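Local coordinates for protein alcohol oxidase (Myceliophthora thermophila, PDB 6F74) that probably oxidises alcohol substrates with the help of bound FAD, as expected of a VAO-type, oxygen-dependent flavoprotein oxidase, at residues Y188-S197 with V273-S281; D258-L267 with Y294-H305. All blocks are in the same frame, centred on the assembly; numbering follows the deposited sequence.

Interaction 1: Y188-S197 with V273-S281; sequences YTSANKCTKS and VTANHCENS
A disulfide between Cys194 and Cys278 pins the loop that follows strand 179-185 to the turn that follows strand 272-276. Cys194 SG and Cys278 SG lie 2.0 Å apart with chi3 80°, and the aliphatic chain of Lys196 runs past Cys278 SG. Beside the bridge, Asn192 holds CG between its backbone N and carbonyl carbon (chi1 60°), which turns its amide to Asn276 and Glu279. The Asn192 and Asn276 side chains meet from opposite directions, amide planes 56° apart, and exchange two hydrogen bonds: Asn276 ND2 to Asn192 OD1 (2.8 Å) and Asn192 ND2 to Asn276 OD1 (3.2 Å). The second N-H of Asn192 ND2 reaches Glu279 OE1 on its anti side at 2.9 Å. An alanine in place of Asn192 is likely to leave Glu279 OE1 without this donor and to cost Asn276 both amide bonds across the contact. In segment 188-197, part of the FAD-binding family region, Ser190 OG accepts from Asn192 N (3.2 Å) in an ST turn; Asn276 OD1 accepts from Cys278 N (3.0 Å) in an Asx turn, on the opposite face of its amide from Asn192 ND2. Glu262 of the neighbouring strand takes hydrogen bonds from Asn276 ND2 and the hydroxyls of Tyr188 and Ser190. Ser197 CB covers one face of the His277 ring in a CH-pi contact, and a water links His277 ND1 to Tyr188 OH.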
loop_
_atom_site.group_PDB
_atom_site.type_symbol
_atom_site.label_atom_id
_atom_site.label_comp_id
_atom_site.label_asym_id
_atom_site.label_seq_id
_atom_site.Cartn_x
_atom_site.Cartn_y
_atom_site.Cartn_z
ATOM N N TYR A 188 -3.530 23.569 13.974
ATOM C CA TYR A 188 -2.937 23.599 12.629
ATOM C C TYR A 188 -2.547 25.014 12.201
ATOM O O TYR A 188 -3.381 25.913 12.209
ATOM C CB TYR A 188 -3.943 23.035 11.637
ATOM C CG TYR A 188 -3.655 23.240 10.167
ATOM C CD1 TYR A 188 -2.419 22.938 9.608
ATOM C CD2 TYR A 188 -4.661 23.704 9.323
ATOM C CE1 TYR A 188 -2.184 23.109 8.250
ATOM C CE2 TYR A 188 -4.443 23.875 7.969
ATOM C CZ TYR A 188 -3.223 23.583 7.436
ATOM O OH TYR A 188 -3.046 23.782 6.084
ATOM N N THR A 189 -1.285 25.158 11.792
ATOM C CA THR A 189 -0.699 26.418 11.328
ATOM C C THR A 189 -0.115 26.160 9.944
ATOM O O THR A 189 0.815 25.388 9.784
ATOM C CB THR A 189 0.398 26.916 12.285
ATOM O OG1 THR A 189 -0.144 26.982 13.592
ATOM C CG2 THR A 189 0.913 28.316 11.881
ATOM N N SER A 190 -0.711 26.811 8.946
ATOM C CA SER A 190 -0.406 26.583 7.549
ATOM C C SER A 190 0.769 27.460 7.123
ATOM O O SER A 190 0.869 28.624 7.525
ATOM C CB SER A 190 -1.631 26.875 6.678
ATOM O OG SER A 190 -1.266 27.006 5.306
ATOM N N ALA A 191 1.608 26.899 6.251
ATOM C CA ALA A 191 2.715 27.607 5.633
ATOM C C ALA A 191 2.309 28.863 4.870
ATOM O O ALA A 191 3.110 29.792 4.771
ATOM C CB ALA A 191 3.490 26.660 4.717
ATOM N N ASN A 192 1.097 28.902 4.318
ATOM C CA ASN A 192 0.589 30.115 3.621
ATOM C C ASN A 192 -0.641 30.713 4.284
ATOM O O ASN A 192 -1.365 31.494 3.669
ATOM C CB ASN A 192 0.323 29.829 2.132
ATOM C CG ASN A 192 -0.717 28.727 1.903
ATOM O OD1 ASN A 192 -1.459 28.340 2.813
ATOM N ND2 ASN A 192 -0.760 28.204 0.667
ATOM N N LYS A 193 -0.862 30.350 5.549
ATOM C CA LYS A 193 -2.009 30.807 6.376
ATOM C C LYS A 193 -3.396 30.530 5.814
ATOM O O LYS A 193 -4.353 31.253 6.089
ATOM C CB LYS A 193 -1.840 32.279 6.770
ATOM C CG LYS A 193 -0.549 32.584 7.542
ATOM C CD LYS A 193 -0.471 31.784 8.866
ATOM C CE LYS A 193 0.915 31.813 9.505
ATOM N NZ LYS A 193 1.551 33.158 9.487
ATOM N N CYS A 194 -3.501 29.430 5.080
ATOM C CA CYS A 194 -4.760 29.040 4.475
ATOM C C CYS A 194 -5.784 28.631 5.530
ATOM O O CYS A 194 -5.463 27.834 6.436
ATOM C CB CYS A 194 -4.534 27.890 3.493
ATOM S SG CYS A 194 -5.958 27.496 2.474
ATOM N N THR A 195 -7.001 29.184 5.383
ATOM C CA THR A 195 -8.121 28.927 6.288
ATOM C C THR A 195 -9.212 28.064 5.662
ATOM O O THR A 195 -10.148 27.583 6.362
ATOM C CB THR A 195 -8.713 30.251 6.790
ATOM O OG1 THR A 195 -8.729 31.225 5.725
ATOM C CG2 THR A 195 -7.858 30.812 7.938
ATOM N N LYS A 196 -9.067 27.803 4.364
ATOM C CA LYS A 196 -10.113 27.133 3.597
ATOM C C LYS A 196 -10.250 25.634 3.865
ATOM O O LYS A 196 -11.249 25.052 3.429
ATOM C CB LYS A 196 -9.846 27.344 2.094
ATOM C CG LYS A 196 -10.123 28.724 1.587
ATOM C CD LYS A 196 -9.698 29.921 2.410
ATOM C CE LYS A 196 -9.670 31.115 1.485
ATOM N NZ LYS A 196 -9.232 32.335 2.223
ATOM N N SER A 197 -9.308 25.014 4.576
ATOM C CA SER A 197 -9.553 23.660 5.082
ATOM C C SER A 197 -10.702 23.589 6.054
ATOM O O SER A 197 -11.323 22.515 6.197
ATOM C CB SER A 197 -8.318 23.103 5.792
ATOM O OG SER A 197 -8.106 23.777 7.023
ATOM N N VAL A 273 6.975 24.219 -4.124
ATOM C CA VAL A 273 5.688 24.912 -3.998
ATOM C C VAL A 273 4.863 24.370 -2.831
ATOM O O VAL A 273 5.004 23.196 -2.441
ATOM C CB VAL A 273 4.829 24.843 -5.273
ATOM C CG1 VAL A 273 5.537 25.505 -6.452
ATOM C CG2 VAL A 273 4.426 23.414 -5.613
ATOM N N THR A 274 3.975 25.221 -2.318
ATOM C CA THR A 274 2.949 24.793 -1.377
ATOM C C THR A 274 1.746 24.295 -2.159
ATOM O O THR A 274 1.344 24.905 -3.168
ATOM C CB THR A 274 2.547 25.958 -0.438
ATOM O OG1 THR A 274 3.699 26.307 0.340
ATOM C CG2 THR A 274 1.440 25.571 0.512
ATOM N N ALA A 275 1.200 23.164 -1.720
ATOM C CA ALA A 275 -0.042 22.635 -2.267
ATOM C C ALA A 275 -1.043 22.485 -1.126
ATOM O O ALA A 275 -0.834 21.675 -0.210
ATOM C CB ALA A 275 0.178 21.295 -2.948
ATOM N N ASN A 276 -2.107 23.282 -1.182
ATOM C CA ASN A 276 -3.198 23.173 -0.225
ATOM C C ASN A 276 -4.486 23.780 -0.814
ATOM O O ASN A 276 -4.563 24.036 -2.031
ATOM C CB ASN A 276 -2.781 23.709 1.176
ATOM C CG ASN A 276 -2.610 25.212 1.254
ATOM O OD1 ASN A 276 -2.954 25.950 0.339
ATOM N ND2 ASN A 276 -2.066 25.675 2.381
ATOM N N HIS A 277 -5.463 24.047 0.045
ATOM C CA HIS A 277 -6.771 24.519 -0.387
ATOM C C HIS A 277 -6.687 25.890 -1.063
ATOM O O HIS A 277 -7.513 26.205 -1.927
ATOM C CB HIS A 277 -7.763 24.554 0.803
ATOM C CG HIS A 277 -7.887 23.245 1.523
ATOM N ND1 HIS A 277 -6.907 22.752 2.365
ATOM C CD2 HIS A 277 -8.872 22.317 1.515
ATOM C CE1 HIS A 277 -7.274 21.568 2.827
ATOM N NE2 HIS A 277 -8.466 21.283 2.331
ATOM N N CYS A 278 -5.671 26.679 -0.695
ATOM C CA CYS A 278 -5.481 28.036 -1.187
ATOM C C CYS A 278 -4.478 28.159 -2.308
ATOM O O CYS A 278 -4.415 29.200 -2.956
ATOM C CB CYS A 278 -5.001 28.933 -0.035
ATOM S SG CYS A 278 -6.213 29.119 1.276
ATOM N N GLU A 279 -3.654 27.140 -2.530
ATOM C CA GLU A 279 -2.522 27.288 -3.451
ATOM C C GLU A 279 -2.248 25.987 -4.188
ATOM O O GLU A 279 -2.183 24.920 -3.599
ATOM C CB GLU A 279 -1.308 27.788 -2.686
ATOM C CG GLU A 279 -0.205 28.326 -3.580
ATOM C CD GLU A 279 0.961 28.937 -2.780
ATOM O OE1 GLU A 279 0.802 29.159 -1.544
ATOM O OE2 GLU A 279 2.067 29.106 -3.348
ATOM N N ASN A 280 -2.112 26.090 -5.494
ATOM C CA ASN A 280 -1.989 24.940 -6.383
ATOM C C ASN A 280 -2.983 23.838 -5.999
ATOM O O ASN A 280 -2.611 22.682 -5.831
ATOM C CB ASN A 280 -0.542 24.437 -6.395
ATOM C CG ASN A 280 0.463 25.531 -6.827
ATOM O OD1 ASN A 280 1.386 25.867 -6.093
ATOM N ND2 ASN A 280 0.285 26.066 -8.036
ATOM N N SER A 281 -4.252 24.228 -5.834
ATOM C CA SER A 281 -5.283 23.331 -5.332
ATOM C C SER A 281 -5.540 22.110 -6.252
ATOM O O SER A 281 -6.004 21.073 -5.782
ATOM C CB SER A 281 -6.586 24.099 -5.101
ATOM O OG SER A 281 -7.135 24.589 -6.322
HETATM O O HOH W 1 -5.378 24.417 4.017
#

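Interaction 2: D258-L267 with Y294-H305; sequences DQVLEAQIML and YGIVLSQHIKVH. With FAD (flavin-adenine dinucleotide), chain I.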
loop_
_atom_site.group_PDB
_atom_site.type_symbol
_atom_site.label_atom_id
_atom_site.label_comp_id
_atom_site.label_asym_id
_atom_site.label_seq_id
_atom_site.Cartn_x
_atom_site.Cartn_y
_atom_site.Cartn_z
ATOM N N ASP A 258 -7.396 12.052 2.957
ATOM C CA ASP A 258 -8.178 13.153 3.503
ATOM C C ASP A 258 -7.660 13.746 4.808
ATOM O O ASP A 258 -8.184 14.740 5.255
ATOM C CB ASP A 258 -9.660 12.740 3.608
ATOM C CG ASP A 258 -10.339 12.651 2.248
ATOM O OD1 ASP A 258 -9.829 13.268 1.264
ATOM O OD2 ASP A 258 -11.392 11.985 2.181
ATOM N N GLN A 259 -6.628 13.141 5.385
ATOM C CA GLN A 259 -5.906 13.737 6.509
ATOM C C GLN A 259 -4.967 14.847 6.073
ATOM O O GLN A 259 -4.627 15.713 6.868
ATOM C CB GLN A 259 -5.131 12.670 7.286
ATOM C CG GLN A 259 -5.979 11.501 7.789
ATOM C CD GLN A 259 -7.152 11.903 8.635
ATOM O OE1 GLN A 259 -7.120 12.895 9.330
ATOM N NE2 GLN A 259 -8.182 11.076 8.624
ATOM N N VAL A 260 -4.579 14.848 4.804
ATOM C CA VAL A 260 -3.556 15.766 4.313
ATOM C C VAL A 260 -4.141 17.174 4.205
ATOM O O VAL A 260 -5.073 17.413 3.452
ATOM C CB VAL A 260 -2.979 15.320 2.950
ATOM C CG1 VAL A 260 -1.848 16.249 2.503
ATOM C CG2 VAL A 260 -2.458 13.892 3.013
ATOM N N LEU A 261 -3.559 18.096 4.965
ATOM C CA LEU A 261 -3.984 19.499 4.993
ATOM C C LEU A 261 -3.232 20.366 3.999
ATOM O O LEU A 261 -3.796 21.320 3.442
ATOM C CB LEU A 261 -3.762 20.057 6.383
ATOM C CG LEU A 261 -4.680 19.461 7.450
ATOM C CD1 LEU A 261 -4.104 19.719 8.835
ATOM C CD2 LEU A 261 -6.112 20.014 7.281
ATOM N N GLU A 262 -1.947 20.060 3.829
ATOM C CA GLU A 262 -1.084 20.701 2.856
ATOM C C GLU A 262 0.189 19.904 2.672
ATOM O O GLU A 262 0.452 18.952 3.433
ATOM C CB GLU A 262 -0.737 22.144 3.280
ATOM C CG GLU A 262 0.053 22.334 4.544
ATOM C CD GLU A 262 0.179 23.804 4.903
ATOM O OE1 GLU A 262 -0.852 24.486 4.983
ATOM O OE2 GLU A 262 1.324 24.301 5.064
ATOM N N ALA A 263 0.965 20.293 1.657
ATOM C CA ALA A 263 2.248 19.667 1.367
ATOM C C ALA A 263 3.231 20.705 0.803
ATOM O O ALA A 263 2.821 21.695 0.211
ATOM C CB ALA A 263 2.062 18.516 0.376
ATOM N N GLN A 264 4.518 20.438 0.983
ATOM C CA GLN A 264 5.562 21.087 0.221
ATOM C C GLN A 264 6.017 20.045 -0.787
ATOM O O GLN A 264 6.219 18.885 -0.433
ATOM C CB GLN A 264 6.724 21.492 1.115
ATOM C CG GLN A 264 6.428 22.588 2.146
ATOM C CD GLN A 264 6.070 23.891 1.502
ATOM O OE1 GLN A 264 6.798 24.403 0.664
ATOM N NE2 GLN A 264 4.941 24.444 1.885
ATOM N N ILE A 265 6.127 20.479 -2.045
ATOM C CA ILE A 265 6.407 19.608 -3.160
ATOM C C ILE A 265 7.393 20.280 -4.097
ATOM O O ILE A 265 7.186 21.445 -4.473
ATOM C CB ILE A 265 5.130 19.278 -3.958
ATOM C CG1 ILE A 265 4.085 18.611 -3.049
ATOM C CG2 ILE A 265 5.460 18.335 -5.105
ATOM C CD1 ILE A 265 2.747 18.346 -3.701
ATOM N N MET A 266 8.441 19.544 -4.472
ATOM C CA MET A 266 9.389 19.975 -5.495
ATOM C C MET A 266 8.907 19.449 -6.847
ATOM O O MET A 266 8.779 18.235 -7.067
ATOM C CB MET A 266 10.799 19.481 -5.183
ATOM C CG MET A 266 11.846 19.896 -6.224
ATOM S SD MET A 266 13.575 19.420 -5.851
ATOM C CE MET A 266 13.725 19.998 -4.172
ATOM N N LEU A 267 8.626 20.377 -7.751
ATOM C CA LEU A 267 8.110 20.018 -9.065
ATOM C C LEU A 267 9.250 19.543 -9.949
ATOM O O LEU A 267 10.418 19.732 -9.598
ATOM C CB LEU A 267 7.380 21.214 -9.698
ATOM C CG LEU A 267 6.252 21.874 -8.895
ATOM C CD1 LEU A 267 5.650 23.044 -9.656
ATOM C CD2 LEU A 267 5.166 20.881 -8.540
ATOM N N TYR A 294 3.304 13.358 -9.313
ATOM C CA TYR A 294 2.968 14.756 -9.618
ATOM C C TYR A 294 4.111 15.698 -9.258
ATOM O O TYR A 294 4.250 16.764 -9.846
ATOM C CB TYR A 294 1.669 15.179 -8.943
ATOM C CG TYR A 294 0.502 14.312 -9.328
ATOM C CD1 TYR A 294 -0.219 14.557 -10.494
ATOM C CD2 TYR A 294 0.133 13.223 -8.544
ATOM C CE1 TYR A 294 -1.280 13.761 -10.857
ATOM C CE2 TYR A 294 -0.925 12.409 -8.905
ATOM C CZ TYR A 294 -1.643 12.686 -10.046
ATOM O OH TYR A 294 -2.713 11.893 -10.389
ATOM N N GLY A 295 4.971 15.244 -8.349
ATOM C CA GLY A 295 6.070 16.050 -7.805
ATOM C C GLY A 295 6.672 15.244 -6.683
ATOM O O GLY A 295 6.111 14.202 -6.319
ATOM N N ILE A 296 7.816 15.686 -6.158
ATOM C CA ILE A 296 8.467 15.012 -5.031
ATOM C C ILE A 296 7.941 15.613 -3.730
ATOM O O ILE A 296 8.206 16.782 -3.431
ATOM C CB ILE A 296 10.005 15.170 -5.062
ATOM C CG1 ILE A 296 10.589 14.691 -6.386
ATOM C CG2 ILE A 296 10.651 14.380 -3.921
ATOM C CD1 ILE A 296 11.915 15.344 -6.714
ATOM N N VAL A 297 7.228 14.796 -2.946
ATOM C CA VAL A 297 6.620 15.269 -1.713
ATOM C C VAL A 297 7.695 15.353 -0.618
ATOM O O VAL A 297 8.265 14.340 -0.189
ATOM C CB VAL A 297 5.428 14.415 -1.275
ATOM C CG1 VAL A 297 4.779 15.013 -0.033
ATOM C CG2 VAL A 297 4.404 14.301 -2.401
ATOM N N LEU A 298 7.972 16.589 -0.198
ATOM C CA LEU A 298 8.988 16.866 0.813
ATOM C C LEU A 298 8.427 16.812 2.214
ATOM O O LEU A 298 9.129 16.437 3.159
ATOM C CB LEU A 298 9.603 18.254 0.587
ATOM C CG LEU A 298 10.160 18.543 -0.808
ATOM C CD1 LEU A 298 10.702 19.938 -0.874
ATOM C CD2 LEU A 298 11.133 17.465 -1.250
ATOM N N SER A 299 7.194 17.268 2.374
ATOM C CA SER A 299 6.569 17.306 3.686
ATOM C C SER A 299 5.060 17.321 3.524
ATOM O O SER A 299 4.546 17.737 2.493
ATOM C CB SER A 299 7.024 18.558 4.438
ATOM O OG SER A 299 6.308 19.678 3.966
ATOM N N GLN A 300 4.349 16.880 4.551
ATOM C CA GLN A 300 2.905 17.119 4.627
ATOM C C GLN A 300 2.556 17.520 6.049
ATOM O O GLN A 300 3.271 17.223 7.024
ATOM C CB GLN A 300 2.062 15.883 4.222
ATOM C CG GLN A 300 2.150 15.470 2.733
ATOM C CD GLN A 300 1.423 14.154 2.390
ATOM O OE1 GLN A 300 1.233 13.304 3.256
ATOM N NE2 GLN A 300 0.992 14.010 1.136
ATOM N N HIS A 301 1.444 18.229 6.152
ATOM C CA HIS A 301 0.777 18.422 7.420
ATOM C C HIS A 301 -0.461 17.519 7.410
ATOM O O HIS A 301 -1.203 17.535 6.429
ATOM C CB HIS A 301 0.326 19.866 7.571
ATOM C CG HIS A 301 1.429 20.846 7.812
ATOM N ND1 HIS A 301 2.503 21.013 6.959
ATOM C CD2 HIS A 301 1.566 21.780 8.779
ATOM C CE1 HIS A 301 3.270 22.001 7.407
ATOM N NE2 HIS A 301 2.728 22.477 8.519
ATOM N N ILE A 302 -0.693 16.761 8.494
ATOM C CA ILE A 302 -1.886 15.927 8.648
ATOM C C ILE A 302 -2.746 16.379 9.826
ATOM O O ILE A 302 -2.222 16.786 10.856
ATOM C CB ILE A 302 -1.563 14.417 8.833
ATOM C CG1 ILE A 302 -0.581 14.197 9.986
ATOM C CG2 ILE A 302 -1.031 13.826 7.530
ATOM C CD1 ILE A 302 -0.507 12.768 10.488
ATOM N N LYS A 303 -4.066 16.268 9.672
ATOM C CA LYS A 303 -4.989 16.358 10.802
ATOM C C LYS A 303 -4.650 15.264 11.792
ATOM O O LYS A 303 -4.338 14.122 11.399
ATOM C CB LYS A 303 -6.432 16.130 10.362
ATOM C CG LYS A 303 -7.007 17.174 9.465
ATOM C CD LYS A 303 -8.450 16.831 9.101
ATOM C CE LYS A 303 -8.985 17.680 7.953
ATOM N NZ LYS A 303 -9.889 16.797 7.073
ATOM N N VAL A 304 -4.680 15.612 13.069
ATOM C CA VAL A 304 -4.676 14.607 14.139
ATOM C C VAL A 304 -5.874 14.879 15.032
ATOM O O VAL A 304 -6.405 15.989 15.058
ATOM C CB VAL A 304 -3.343 14.509 14.909
ATOM C CG1 VAL A 304 -2.276 13.997 13.968
ATOM C CG2 VAL A 304 -2.924 15.826 15.545
ATOM N N HIS A 305 -6.322 13.837 15.727
ATOM C CA HIS A 305 -7.646 13.811 16.321
ATOM C C HIS A 305 -7.589 13.538 17.818
ATOM O O HIS A 305 -6.719 12.801 18.254
ATOM C CB HIS A 305 -8.465 12.742 15.596
ATOM C CG HIS A 305 -8.619 13.012 14.137
ATOM N ND1 HIS A 305 -9.642 13.776 13.621
ATOM C CD2 HIS A 305 -7.851 12.649 13.085
ATOM C CE1 HIS A 305 -9.493 13.868 12.314
ATOM N NE2 HIS A 305 -8.412 13.196 11.959
HETATM P PA FAD I . 7.560 3.377 -1.772
HETATM O O1A FAD I . 7.805 2.049 -2.483
HETATM O O2A FAD I . 8.763 4.053 -1.192
HETATM O O5B FAD I . 6.838 4.330 -2.803
HETATM C C5B FAD I . 5.561 3.995 -3.271
HETATM C C4B FAD I . 5.219 4.888 -4.450
HETATM O O4B FAD I . 5.157 6.215 -3.955
HETATM C C3B FAD I . 6.223 4.925 -5.574
HETATM O O3B FAD I . 5.508 5.240 -6.774
HETATM C C2B FAD I . 7.102 6.110 -5.256
HETATM O O2B FAD I . 7.634 6.798 -6.394
HETATM C C1B FAD I . 6.134 7.038 -4.574
HETATM N N9A FAD I . 6.695 7.918 -3.543
HETATM C C8A FAD I . 7.163 7.549 -2.343
HETATM N N7A FAD I . 7.565 8.622 -1.634
HETATM C C5A FAD I . 7.336 9.689 -2.394
HETATM C C6A FAD I . 7.532 11.127 -2.211
HETATM N N6A FAD I . 8.059 11.538 -1.035
HETATM N N1A FAD I . 7.183 11.944 -3.239
HETATM C C2A FAD I . 6.661 11.451 -4.392
HETATM N N3A FAD I . 6.433 10.131 -4.616
HETATM C C4A FAD I . 6.752 9.231 -3.650
HETATM N N1 FAD I . -1.281 0.220 2.972
HETATM C C2 FAD I . -2.403 0.494 3.675
HETATM O O2 FAD I . -3.268 1.250 3.163
HETATM N N3 FAD I . -2.609 0.007 4.915
HETATM C C4 FAD I . -1.733 -0.812 5.523
HETATM O O4 FAD I . -1.934 -1.278 6.664
HETATM C C4X FAD I . -0.488 -1.178 4.814
HETATM N N5 FAD I . 0.423 -2.002 5.369
HETATM C C5X FAD I . 1.560 -2.312 4.698
HETATM C C6 FAD I . 2.501 -3.150 5.295
HETATM C C7 FAD I . 3.685 -3.482 4.661
HETATM C C7M FAD I . 4.577 -4.418 5.438
HETATM C C8 FAD I . 3.977 -2.919 3.311
HETATM C C8M FAD I . 5.274 -3.193 2.564
HETATM C C9 FAD I . 3.031 -2.102 2.701
HETATM C C9A FAD I . 1.825 -1.757 3.336
HETATM N N10 FAD I . 0.850 -0.898 2.757
HETATM C C10 FAD I . -0.317 -0.600 3.473
HETATM C "C1'" FAD I . 0.968 -0.364 1.380
HETATM C "C2'" FAD I . 1.474 1.023 1.160
HETATM O "O2'" FAD I . 0.375 1.910 1.358
HETATM C "C3'" FAD I . 1.952 1.164 -0.289
HETATM O "O3'" FAD I . 2.870 0.116 -0.648
HETATM C "C4'" FAD I . 2.590 2.522 -0.546
HETATM O "O4'" FAD I . 3.006 2.605 -1.912
HETATM C "C5'" FAD I . 3.768 2.765 0.386
HETATM O "O5'" FAD I . 4.341 4.037 0.139
HETATM P P FAD I . 5.885 4.121 0.476
HETATM O O1P FAD I . 6.140 3.554 1.845
HETATM O O2P FAD I . 6.306 5.517 0.157
HETATM O O3P FAD I . 6.460 3.076 -0.617
#
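Glu262 CG sits between its backbone N and carbonyl carbon (chi1 64°), whereas His301 CG is anti to its carbonyl carbon (chi1 -72°); the two side chains therefore rise side by side, with Glu262 OE2 3.8 Å above the plane of the His301 ring, near its rim, and the carboxylate held by Tyr188 OH. They belong to an antiparallel strand pair, 260-266 with 296-303, in the sheet of the FAD-binding domain. A classic bulge breaks the register where Leu298 and Ser299 both face Gln264: Gln264 O accepts from Leu298 N at 2.9 Å and, weakly, from Ser299 N. Ile265 CG2 packs on Gly295 CA, and a CB on that glycine would run into it. At the other end Lys303 NZ donates to Asp258 O at 3.2 Å, while its aliphatic chain crosses Leu261 at about a right angle. Gln259 OE1 meets the edge of His305, accepting from NE2 at 2.9 Å, and Gln259 NE2 turns to the carbonyls of Phe253 and Gly254. Opposite Ile265, Val297 reads the adenine of FAD through its backbone: Val297 N donates to N1A at 2.9 Å, and FAD N6A returns a bond of 2.9 Å to Val297 O.

The two contacts share one antiparallel sheet, their strands 260-266 and 272-276 being consecutive in the chain and adjacent in the sheet. Interaction 2 is the buried one: backbone bonds of an antiparallel strand pair interrupted by bulges, apolar side chains, and helices 135-147 and 281-287 packed around it, with FAD adenine on one strand. Interaction 1 is only partly buried; its centre is about 26 Å from the centre of the chain, against about 17 Å for that of interaction 2, and a disulfide and polar side chains hold its irregular loop instead of strand pairing. Glu262 joins them: from the strand of interaction 2 its carboxylate also binds the backbone N of Ala191 in loop 188-197.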